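Long-range contacts in probable primosomal replication protein n (Ralstonia solanacearum, PDB 4FDB), which probably binds single-stranded DNA and, as a homodimer, takes part in restarting stalled replication forks by stabilising the PriA helicase on DNA: residues V24-C29 against E51-G56; F76-H81 against V88-G93; L31-Q36 against R44-S49; I2-L7 against D72-L77. The protein carries 3 engineered substitutions. All coordinates share one frame; numbering follows the deposited sequence. Where two conformers were deposited one is given.

Contact 1 (V24-C29 against E51-G56); sequences VPIVNC and EALGAG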
# COMPACT_ATOMS: atom_id res chain seq x y z
N VAL A 24 -9.28 -15.17 17.26
CA VAL A 24 -9.00 -13.76 17.02
C VAL A 24 -10.02 -13.18 16.06
O VAL A 24 -10.20 -13.68 14.95
CB VAL A 24 -7.58 -13.57 16.45
CG1 VAL A 24 -7.32 -12.10 16.18
CG2 VAL A 24 -6.55 -14.13 17.42
N PRO A 25 -10.71 -12.10 16.47
CA PRO A 25 -11.70 -11.53 15.56
C PRO A 25 -11.08 -10.75 14.42
O PRO A 25 -10.08 -10.07 14.61
CB PRO A 25 -12.50 -10.57 16.45
CG PRO A 25 -11.58 -10.21 17.56
CD PRO A 25 -10.64 -11.39 17.76
N ILE A 26 -11.71 -10.83 13.25
CA ILE A 26 -11.28 -10.08 12.07
C ILE A 26 -12.49 -9.38 11.48
O ILE A 26 -13.52 -10.01 11.29
CB ILE A 26 -10.82 -11.03 10.98
CG1 ILE A 26 -9.74 -11.98 11.50
CG2 ILE A 26 -10.37 -10.24 9.75
CD1 ILE A 26 -8.43 -11.32 11.75
N VAL A 27 -12.34 -8.10 11.17
CA VAL A 27 -13.35 -7.39 10.38
C VAL A 27 -12.71 -6.95 9.07
O VAL A 27 -11.79 -6.14 9.06
CB VAL A 27 -13.94 -6.18 11.15
CG1 VAL A 27 -14.77 -5.29 10.22
CG2 VAL A 27 -14.80 -6.66 12.32
N ASN A 28 -13.20 -7.51 7.97
CA ASN A 28 -12.81 -7.08 6.63
C ASN A 28 -13.61 -5.86 6.23
O ASN A 28 -14.80 -5.77 6.52
CB ASN A 28 -13.06 -8.20 5.63
CG ASN A 28 -12.05 -9.31 5.75
OD1 ASN A 28 -12.24 -10.26 6.50
ND2 ASN A 28 -10.95 -9.19 5.01
N CYS A 29 -12.97 -4.92 5.55
CA CYS A 29 -13.70 -3.75 5.10
C CYS A 29 -13.14 -3.24 3.79
O CYS A 29 -12.15 -3.75 3.27
CB CYS A 29 -13.68 -2.66 6.17
SG CYS A 29 -12.05 -2.10 6.63
N GLU A 51 -9.07 -3.03 -0.18
CA GLU A 51 -9.54 -3.94 0.85
C GLU A 51 -8.66 -3.82 2.08
O GLU A 51 -7.44 -3.77 1.97
CB GLU A 51 -9.53 -5.38 0.33
CG GLU A 51 -10.57 -5.64 -0.77
CD GLU A 51 -11.99 -5.80 -0.23
OE1 GLU A 51 -12.16 -5.88 1.01
OE2 GLU A 51 -12.94 -5.84 -1.04
N ALA A 52 -9.28 -3.77 3.25
CA ALA A 52 -8.53 -3.64 4.49
C ALA A 52 -9.10 -4.62 5.51
O ALA A 52 -10.15 -5.24 5.28
CB ALA A 52 -8.60 -2.21 5.03
N LEU A 53 -8.41 -4.75 6.62
CA LEU A 53 -8.96 -5.53 7.72
C LEU A 53 -8.36 -5.09 9.04
O LEU A 53 -7.25 -4.54 9.08
CB LEU A 53 -8.79 -7.03 7.49
CG LEU A 53 -7.42 -7.70 7.58
CD1 LEU A 53 -7.00 -7.97 9.03
CD2 LEU A 53 -7.46 -9.01 6.82
N GLY A 54 -9.10 -5.32 10.11
CA GLY A 54 -8.59 -5.10 11.45
C GLY A 54 -8.72 -6.41 12.20
O GLY A 54 -9.72 -7.11 12.06
N ALA A 55 -7.70 -6.74 13.00
CA ALA A 55 -7.71 -7.95 13.79
C ALA A 55 -7.59 -7.62 15.26
O ALA A 55 -7.00 -6.61 15.63
CB ALA A 55 -6.54 -8.85 13.39
N GLY A 56 -8.14 -8.48 16.11
CA GLY A 56 -8.04 -8.28 17.54
C GLY A 56 -8.80 -7.05 17.96
O GLY A 56 -9.93 -6.83 17.51
O HOH W 1 -10.78 -7.04 3.03
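C29 and A52 pair at the tight end of an antiparallel hairpin, strands 25-37 and 44-55, within the OB fold of this PriB-family protein. The C29 N to A52 O bond is 2.9 Å long, its donor lifted out of the carbonyl plane, and A52 N returns an almost straight bond (175°) to C29 O. On the face these two share, C29 SG sits 3.8 Å from A52 CB; chi1 of 60° places the sulfur between the backbone N and the carbonyl carbon. V27, on the same face, has no side chain across from it, since its partner is G54; V27 packs on A59 and L62 of helix 57-62, and C29 on L62. The other face is close-packed at I26, whose CD1 presses on A55 CB at 3.5 Å, whereas I26 CG2 only grazes L53 CD1 as the two side chains cross obliquely. N28 and L53 lie side by side, pointing the same way, and R18 holds N28 OD1. Towards V24 the pairing ends in a bond from G56 N to P25 O, with V24 CG1 resting against G56 N just before helix 57-62 begins. Against these buried pairs stands the exposed end at E51, whose chain bends at chi2 (-77°), placing CD on the side of C29 O. E51 OE1 meets the N28 amide only through a water, which accepts from N28 ND2 at 2.9 Å and donates to A52 O at 2.9 Å and to E51 OE1 at 2.7 Å.

Contact 2 (F76-H81 against V88-G93); sequences FLARKH and VFHISG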
# COMPACT_ATOMS: atom_id res chain seq x y z
N PHE A 76 -0.02 -2.11 7.57
CA PHE A 76 0.91 -2.74 6.64
C PHE A 76 0.17 -3.51 5.57
O PHE A 76 -0.99 -3.84 5.73
CB PHE A 76 1.87 -3.66 7.40
CG PHE A 76 1.20 -4.80 8.14
CD1 PHE A 76 1.10 -6.07 7.56
CD2 PHE A 76 0.72 -4.62 9.43
CE1 PHE A 76 0.52 -7.13 8.26
CE2 PHE A 76 0.13 -5.67 10.13
CZ PHE A 76 0.01 -6.91 9.54
N LEU A 77 0.85 -3.77 4.45
CA LEU A 77 0.24 -4.58 3.39
C LEU A 77 0.60 -6.05 3.58
O LEU A 77 1.66 -6.38 4.07
CB LEU A 77 0.76 -4.13 2.02
CG LEU A 77 0.36 -2.72 1.62
CD1 LEU A 77 0.99 -2.38 0.27
CD2 LEU A 77 -1.15 -2.59 1.56
N ALA A 78 -0.30 -6.93 3.15
CA ALA A 78 -0.03 -8.36 3.17
C ALA A 78 -0.85 -9.04 2.10
O ALA A 78 -1.69 -8.41 1.48
CB ALA A 78 -0.34 -8.95 4.54
N ARG A 79 -0.55 -10.31 1.84
CA ARG A 79 -1.33 -11.12 0.92
C ARG A 79 -2.65 -11.50 1.55
O ARG A 79 -2.70 -11.80 2.75
CB ARG A 79 -0.58 -12.40 0.55
CG ARG A 79 0.37 -12.27 -0.61
CD ARG A 79 0.89 -13.64 -1.03
NE ARG A 79 1.83 -13.56 -2.14
CZ ARG A 79 3.02 -14.17 -2.16
NH1 ARG A 79 3.39 -14.91 -1.12
NH2 ARG A 79 3.82 -14.03 -3.20
N LYS A 80 -3.71 -11.49 0.75
CA LYS A 80 -5.04 -11.88 1.19
C LYS A 80 -5.03 -13.31 1.74
O LYS A 80 -5.50 -13.56 2.85
CB LYS A 80 -6.02 -11.78 0.02
CG LYS A 80 -7.50 -11.75 0.41
CD LYS A 80 -7.89 -10.39 0.96
CE LYS A 80 -9.40 -10.26 1.11
NZ LYS A 80 -9.77 -8.93 1.69
N HIS A 81 -4.50 -14.23 0.94
CA HIS A 81 -4.26 -15.60 1.36
C HIS A 81 -3.50 -16.38 0.29
O HIS A 81 -2.65 -15.82 -0.41
CB HIS A 81 -5.57 -16.32 1.70
CG HIS A 81 -6.62 -16.18 0.65
ND1 HIS A 81 -6.52 -16.77 -0.59
CD2 HIS A 81 -7.80 -15.51 0.65
CE1 HIS A 81 -7.59 -16.47 -1.31
NE2 HIS A 81 -8.38 -15.71 -0.58
N VAL A 88 -4.11 -6.97 0.91
CA VAL A 88 -5.04 -6.41 1.87
C VAL A 88 -4.27 -5.47 2.78
O VAL A 88 -3.13 -5.75 3.14
CB VAL A 88 -5.74 -7.53 2.67
CG1 VAL A 88 -4.72 -8.43 3.37
CG2 VAL A 88 -6.72 -6.95 3.67
N PHE A 89 -4.89 -4.35 3.14
CA PHE A 89 -4.32 -3.38 4.08
C PHE A 89 -4.68 -3.79 5.52
O PHE A 89 -5.82 -3.65 5.93
CB PHE A 89 -4.88 -2.00 3.73
CG PHE A 89 -4.45 -0.87 4.65
CD1 PHE A 89 -3.27 -0.93 5.39
CD2 PHE A 89 -5.23 0.28 4.75
CE1 PHE A 89 -2.88 0.12 6.22
CE2 PHE A 89 -4.86 1.33 5.58
CZ PHE A 89 -3.68 1.26 6.31
N HIS A 90 -3.70 -4.29 6.26
CA HIS A 90 -3.93 -4.61 7.68
C HIS A 90 -3.79 -3.35 8.50
O HIS A 90 -2.72 -2.75 8.56
CB HIS A 90 -2.91 -5.64 8.18
CG HIS A 90 -3.15 -7.03 7.69
ND1 HIS A 90 -3.39 -8.09 8.55
CD2 HIS A 90 -3.15 -7.56 6.44
CE1 HIS A 90 -3.54 -9.20 7.85
NE2 HIS A 90 -3.39 -8.90 6.57
N ILE A 91 -4.87 -2.93 9.16
CA ILE A 91 -4.83 -1.69 9.91
C ILE A 91 -4.33 -1.96 11.31
O ILE A 91 -4.89 -2.78 12.03
CB ILE A 91 -6.24 -1.07 9.98
CG1 ILE A 91 -6.72 -0.77 8.55
CG2 ILE A 91 -6.21 0.19 10.82
CD1 ILE A 91 -8.23 -0.50 8.47
N SER A 92 -3.26 -1.28 11.70
CA SER A 92 -2.73 -1.49 13.05
C SER A 92 -3.06 -0.32 13.97
O SER A 92 -2.95 -0.43 15.19
CB SER A 92 -1.23 -1.75 13.01
OG SER A 92 -0.54 -0.63 12.49
N GLY A 93 -3.45 0.80 13.38
CA GLY A 93 -3.78 1.98 14.16
C GLY A 93 -4.79 2.83 13.43
O GLY A 93 -4.75 2.95 12.21
O HOH W 2 -3.94 -11.13 5.07
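F76 and H90 carry the aromatic part of this antiparallel hairpin contact. Their rings lie nearly parallel, planes 19° apart, but are slid so far that they barely overlap. The closer fit is a CH-pi contact: H90 CB stands over one face of the F76 ring, 3.6 Å from its centroid. F76 reaches this place because chi1 of 61° sets CG between the backbone N and the carbonyl carbon. Van der Waals packing continues along the same face, where A78 CB lies 3.7 Å from H90 NE2; beyond the strand end the K80 side chain crosses V88 at about a right angle, CD against V88 CB. On the other face L77 CD2 lies near F89 CB, and F76 N lies at the edge of the F89 ring, in its plane. Hydrogen bonding is backbone to backbone, in two reciprocal pairs, F76 with H90 and A78 with V88. One water joins R79 O to H90 NE2, 2.7 Å from each, and so ties the imidazole to the end of strand 70-79. Strand 87-96 lies between strands 70-79 and 44-55 in the sheet: F89 bonds through its backbone to E51 and L53, its ring touches L5 and L31, and E39 of the second subunit packs on F76.

Contact 3 (L31-Q36 against R44-S49); sequences LSYSGQ and RQVEFS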
# COMPACT_ATOMS: atom_id res chain seq x y z
N LEU A 31 -12.12 0.43 1.96
CA LEU A 31 -11.84 1.85 2.15
C LEU A 31 -11.75 2.54 0.80
O LEU A 31 -11.35 1.94 -0.18
CB LEU A 31 -10.50 2.03 2.87
CG LEU A 31 -10.43 1.35 4.23
CD1 LEU A 31 -9.03 1.51 4.80
CD2 LEU A 31 -11.46 1.95 5.18
N SER A 32 -12.12 3.82 0.76
CA SER A 32 -12.07 4.57 -0.48
C SER A 32 -11.20 5.77 -0.23
O SER A 32 -11.49 6.57 0.67
CB SER A 32 -13.47 5.07 -0.84
OG SER A 32 -13.42 5.95 -1.95
N TYR A 33 -10.15 5.90 -1.04
CA TYR A 33 -9.26 7.04 -0.98
C TYR A 33 -9.55 8.02 -2.11
O TYR A 33 -9.73 7.64 -3.27
CB TYR A 33 -7.77 6.60 -1.07
CG TYR A 33 -6.85 7.79 -1.11
CD1 TYR A 33 -6.40 8.39 0.06
CD2 TYR A 33 -6.46 8.36 -2.33
CE1 TYR A 33 -5.59 9.52 0.01
CE2 TYR A 33 -5.65 9.48 -2.37
CZ TYR A 33 -5.23 10.06 -1.20
OH TYR A 33 -4.42 11.17 -1.26
N SER A 34 -9.56 9.31 -1.77
CA SER A 34 -9.68 10.37 -2.76
C SER A 34 -8.85 11.58 -2.34
O SER A 34 -9.13 12.24 -1.34
CB SER A 34 -11.14 10.77 -2.95
OG SER A 34 -11.71 11.20 -1.72
N GLY A 35 -7.82 11.89 -3.13
CA GLY A 35 -6.90 12.94 -2.76
C GLY A 35 -5.95 13.30 -3.88
O GLY A 35 -6.24 13.10 -5.05
N GLN A 36 -4.82 13.85 -3.49
CA GLN A 36 -3.85 14.36 -4.45
C GLN A 36 -2.51 13.80 -4.05
O GLN A 36 -2.18 13.77 -2.87
CB GLN A 36 -3.79 15.88 -4.41
CG GLN A 36 -5.10 16.59 -4.70
CD GLN A 36 -4.89 17.95 -5.34
OE1 GLN A 36 -3.87 18.19 -5.99
NE2 GLN A 36 -5.86 18.85 -5.16
N ARG A 44 -1.27 15.35 -9.06
CA ARG A 44 -2.35 14.69 -9.75
C ARG A 44 -3.37 14.13 -8.78
O ARG A 44 -3.04 13.77 -7.65
CB ARG A 44 -1.81 13.55 -10.63
CG ARG A 44 -1.19 12.41 -9.85
CD ARG A 44 -0.84 11.26 -10.78
NE ARG A 44 -1.51 10.02 -10.41
CZ ARG A 44 -1.53 8.93 -11.16
NH1 ARG A 44 -0.93 8.93 -12.34
NH2 ARG A 44 -2.16 7.84 -10.74
N GLN A 45 -4.61 14.08 -9.22
CA GLN A 45 -5.66 13.48 -8.43
C GLN A 45 -5.46 11.98 -8.40
O GLN A 45 -5.04 11.37 -9.39
CB GLN A 45 -7.03 13.82 -9.01
CG GLN A 45 -7.27 15.31 -9.15
CD GLN A 45 -6.83 16.08 -7.92
OE1 GLN A 45 -5.85 16.83 -7.95
NE2 GLN A 45 -7.55 15.89 -6.81
N VAL A 46 -5.74 11.39 -7.25
CA VAL A 46 -5.65 9.95 -7.09
C VAL A 46 -6.93 9.50 -6.43
O VAL A 46 -7.36 10.10 -5.45
CB VAL A 46 -4.44 9.57 -6.20
CG1 VAL A 46 -4.47 8.08 -5.85
CG2 VAL A 46 -3.13 9.94 -6.89
N GLU A 47 -7.56 8.46 -6.98
CA GLU A 47 -8.72 7.87 -6.33
C GLU A 47 -8.69 6.36 -6.51
O GLU A 47 -8.51 5.87 -7.62
CB GLU A 47 -10.03 8.43 -6.90
CG GLU A 47 -10.20 9.93 -6.68
CD GLU A 47 -11.57 10.46 -7.09
OE1 GLU A 47 -12.42 9.64 -7.52
OE2 GLU A 47 -11.77 11.69 -7.01
N PHE A 48 -8.87 5.63 -5.43
CA PHE A 48 -8.95 4.18 -5.50
C PHE A 48 -9.67 3.65 -4.28
O PHE A 48 -9.87 4.37 -3.29
CB PHE A 48 -7.53 3.56 -5.61
CG PHE A 48 -6.65 3.82 -4.41
CD1 PHE A 48 -6.61 2.91 -3.35
CD2 PHE A 48 -5.85 4.95 -4.36
CE1 PHE A 48 -5.80 3.15 -2.25
CE2 PHE A 48 -5.05 5.18 -3.25
CZ PHE A 48 -5.01 4.29 -2.21
N SER A 49 -10.04 2.38 -4.34
CA SER A 49 -10.56 1.70 -3.17
C SER A 49 -9.60 0.57 -2.83
O SER A 49 -8.89 0.07 -3.71
CB SER A 49 -11.95 1.15 -3.44
OG SER A 49 -12.86 2.22 -3.64
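Y33 lays its CB over one face of the F48 ring, 3.9 Å from the centroid and displaced towards the rim, while V46 CG1 comes to that ring's edge in its plane. The two aromatic rings run near parallel, planes 26° apart, yet are slid until they hardly overlap; the closest ring atoms are Y33 CD2 and F48 CE2 at 3.6 Å. Different chi1 settings bring them together: Y33 CG is anti to the backbone N (chi1 176°), whereas F48 CG sits between N and the carbonyl carbon (chi1 63°). V46 CG1 touches Y33 CE2 at 3.9 Å as the side chains cross. G35, paired with V46, adds no side chain to this face, and the OH of Y33 lies over it and bonds to the backbone O of A1 of the second subunit. N3 and L77 of that subunit pack on F48 and V46, so this aromatic face forms part of the dimer interface. The other face is polar and more exposed. S34 CB meets E47 CG at 3.9 Å, and the side chains of Q36 and Q45 lie side by side, pointing the same way. Between the strands, Y33 N bonds to F48 O at 2.7 Å and V46 N to G35 O at 2.8 Å, with return bonds from F48 N and G35 N. This regular two-stranded ladder is the outer part of the long beta hairpin of strands 25-37 and 44-55 in the OB fold, here reaching out to the partner subunit of a PriB-type homodimer.

Contact 4 (I2-L7 against D72-L77); sequences INRLQL and DCVGFL. Engineered in segment 72-77: D72 (natural residue Glu).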
# COMPACT_ATOMS: atom_id res chain seq x y z
N ILE A 2 10.92 -2.37 6.44
CA ILE A 2 9.73 -1.55 6.64
C ILE A 2 8.63 -1.90 5.63
O ILE A 2 8.89 -2.21 4.48
CB ILE A 2 10.02 -0.03 6.62
CG1 ILE A 2 8.84 0.75 7.22
CG2 ILE A 2 10.31 0.46 5.22
CD1 ILE A 2 9.07 2.24 7.35
N ASN A 3 7.40 -1.88 6.12
CA ASN A 3 6.21 -2.10 5.30
C ASN A 3 5.15 -1.34 6.05
O ASN A 3 4.57 -1.87 7.00
CB ASN A 3 5.90 -3.60 5.23
CG ASN A 3 4.47 -3.92 4.72
OD1 ASN A 3 3.74 -3.06 4.23
ND2 ASN A 3 4.08 -5.18 4.87
N ARG A 4 4.93 -0.09 5.66
CA ARG A 4 4.03 0.79 6.41
C ARG A 4 3.24 1.68 5.48
O ARG A 4 3.82 2.45 4.72
CB ARG A 4 4.84 1.65 7.39
CG ARG A 4 4.01 2.60 8.25
CD ARG A 4 4.83 3.16 9.40
NE ARG A 4 4.03 4.00 10.29
CZ ARG A 4 4.11 5.33 10.34
NH1 ARG A 4 3.34 6.01 11.18
NH2 ARG A 4 4.96 5.98 9.55
N LEU A 5 1.92 1.57 5.55
CA LEU A 5 1.03 2.39 4.75
C LEU A 5 0.30 3.35 5.69
O LEU A 5 -0.22 2.92 6.73
CB LEU A 5 -0.00 1.51 4.03
CG LEU A 5 -1.06 2.31 3.23
CD1 LEU A 5 -0.38 3.10 2.12
CD2 LEU A 5 -2.15 1.42 2.65
N GLN A 6 0.29 4.63 5.34
CA GLN A 6 -0.54 5.62 6.03
C GLN A 6 -1.58 6.07 5.03
O GLN A 6 -1.24 6.45 3.92
CB GLN A 6 0.29 6.82 6.43
CG GLN A 6 1.44 6.53 7.37
CD GLN A 6 2.39 7.71 7.45
OE1 GLN A 6 3.35 7.80 6.69
NE2 GLN A 6 2.10 8.63 8.36
N LEU A 7 -2.85 6.05 5.42
CA LEU A 7 -3.89 6.35 4.47
C LEU A 7 -5.03 7.04 5.20
O LEU A 7 -5.45 6.56 6.25
CB LEU A 7 -4.39 5.06 3.82
CG LEU A 7 -5.26 5.23 2.56
CD1 LEU A 7 -4.42 5.81 1.42
CD2 LEU A 7 -5.85 3.90 2.13
N ASP A 72 -8.23 7.96 9.73
CA ASP A 72 -6.78 8.10 9.58
C ASP A 72 -6.17 6.76 9.94
O ASP A 72 -6.16 6.41 11.11
CB ASP A 72 -6.25 9.11 10.60
CG ASP A 72 -5.88 10.43 9.99
OD1 ASP A 72 -6.75 11.06 9.36
OD2 ASP A 72 -4.71 10.85 10.15
N CYS A 73 -5.68 6.01 8.95
CA CYS A 73 -5.24 4.64 9.18
C CYS A 73 -3.74 4.49 9.03
O CYS A 73 -3.13 5.13 8.17
CB CYS A 73 -5.87 3.71 8.15
SG CYS A 73 -7.66 3.84 8.03
N VAL A 74 -3.16 3.64 9.86
CA VAL A 74 -1.80 3.18 9.62
C VAL A 74 -1.80 1.66 9.66
O VAL A 74 -2.68 1.03 10.24
CB VAL A 74 -0.80 3.74 10.64
CG1 VAL A 74 -0.56 5.22 10.41
CG2 VAL A 74 -1.27 3.48 12.07
N GLY A 75 -0.83 1.06 9.00
CA GLY A 75 -0.73 -0.38 9.07
C GLY A 75 0.22 -0.89 8.04
O GLY A 75 1.16 -0.17 7.67
N PHE A 76 -0.02 -2.11 7.57
CA PHE A 76 0.91 -2.74 6.64
C PHE A 76 0.17 -3.51 5.57
O PHE A 76 -0.99 -3.84 5.73
CB PHE A 76 1.87 -3.66 7.40
CG PHE A 76 1.20 -4.80 8.14
CD1 PHE A 76 1.10 -6.07 7.56
CD2 PHE A 76 0.72 -4.62 9.43
CE1 PHE A 76 0.52 -7.13 8.26
CE2 PHE A 76 0.13 -5.67 10.13
CZ PHE A 76 0.01 -6.91 9.54
N LEU A 77 0.85 -3.77 4.45
CA LEU A 77 0.24 -4.58 3.39
C LEU A 77 0.60 -6.05 3.58
O LEU A 77 1.66 -6.38 4.07
CB LEU A 77 0.76 -4.13 2.02
CG LEU A 77 0.36 -2.72 1.62
CD1 LEU A 77 0.99 -2.38 0.27
CD2 LEU A 77 -1.15 -2.59 1.56
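N3 grips L77 with both ends of its side-chain amide. ND2 donates to L77 O at 2.8 Å, in the amide plane and on a carbonyl lone pair, while OD1 accepts from L77 N at 3.0 Å with the donor tilted from its carbonyl plane. This fork takes the place of a backbone pair at the end of the ladder: chi1 of 164° puts CG anti to the backbone N, on the side of L77, and the two bonds fix the turn of the amide. The amide stands nearly perpendicular to the F76 ring, planes 88° apart, and N3 O comes to 3.3 Å from F76 CB. Further along, R4, extended from CG to NE, and Q6, extended beyond CG, both lie beside V74 in the conformer given; R4 NH2 and Q6 OE1 make weak hydrogen bonds with Q6 and R4 of the second subunit. On the opposite face L5 CD2 comes within 4.3 Å of L77 CD2. G75 pairs with L5 through reciprocal backbone bonds, at backbone angles where a CB would jam against the preceding carbonyl oxygen. L7 and C73 exchange a second pair, with C73 CB 3.5 Å from L7 O. D72, engineered, bonds through OD1 to H97 of the apparent C-terminal His tag. Strand 70-79 is therefore gripped by strand 3-19 along one edge and by strand 87-96 along the other, with F89 packing on L5 and C73. Residues N3 to L7 also form an antiparallel ladder with a strand of the second subunit, carrying the sheet across the interface.

The four contacts lie on three seams of the OB-fold sheet: contacts 1 and 3 on one, contact 2 and contact 4 on the others. Contacts 1 and 3, centres about 22 Å apart, are the two ends of the same hairpin. Contact 1 joins contact 2 by backbone bonds, E51 O to F89 N and L53 O to I91 N, both 2.9 Å. Contacts 2 and 4 share F76 and L77, their centres about 8 Å apart, and meet where S92 and G93 both face V74 in a classic beta bulge. L31 CD1 touches A52 CB and F89 CD2, linking contacts 1, 2 and 3; L7 CD1 lies 3.5 Å from Y33 CD1. Contacts 2, 3 and 4 touch the second subunit.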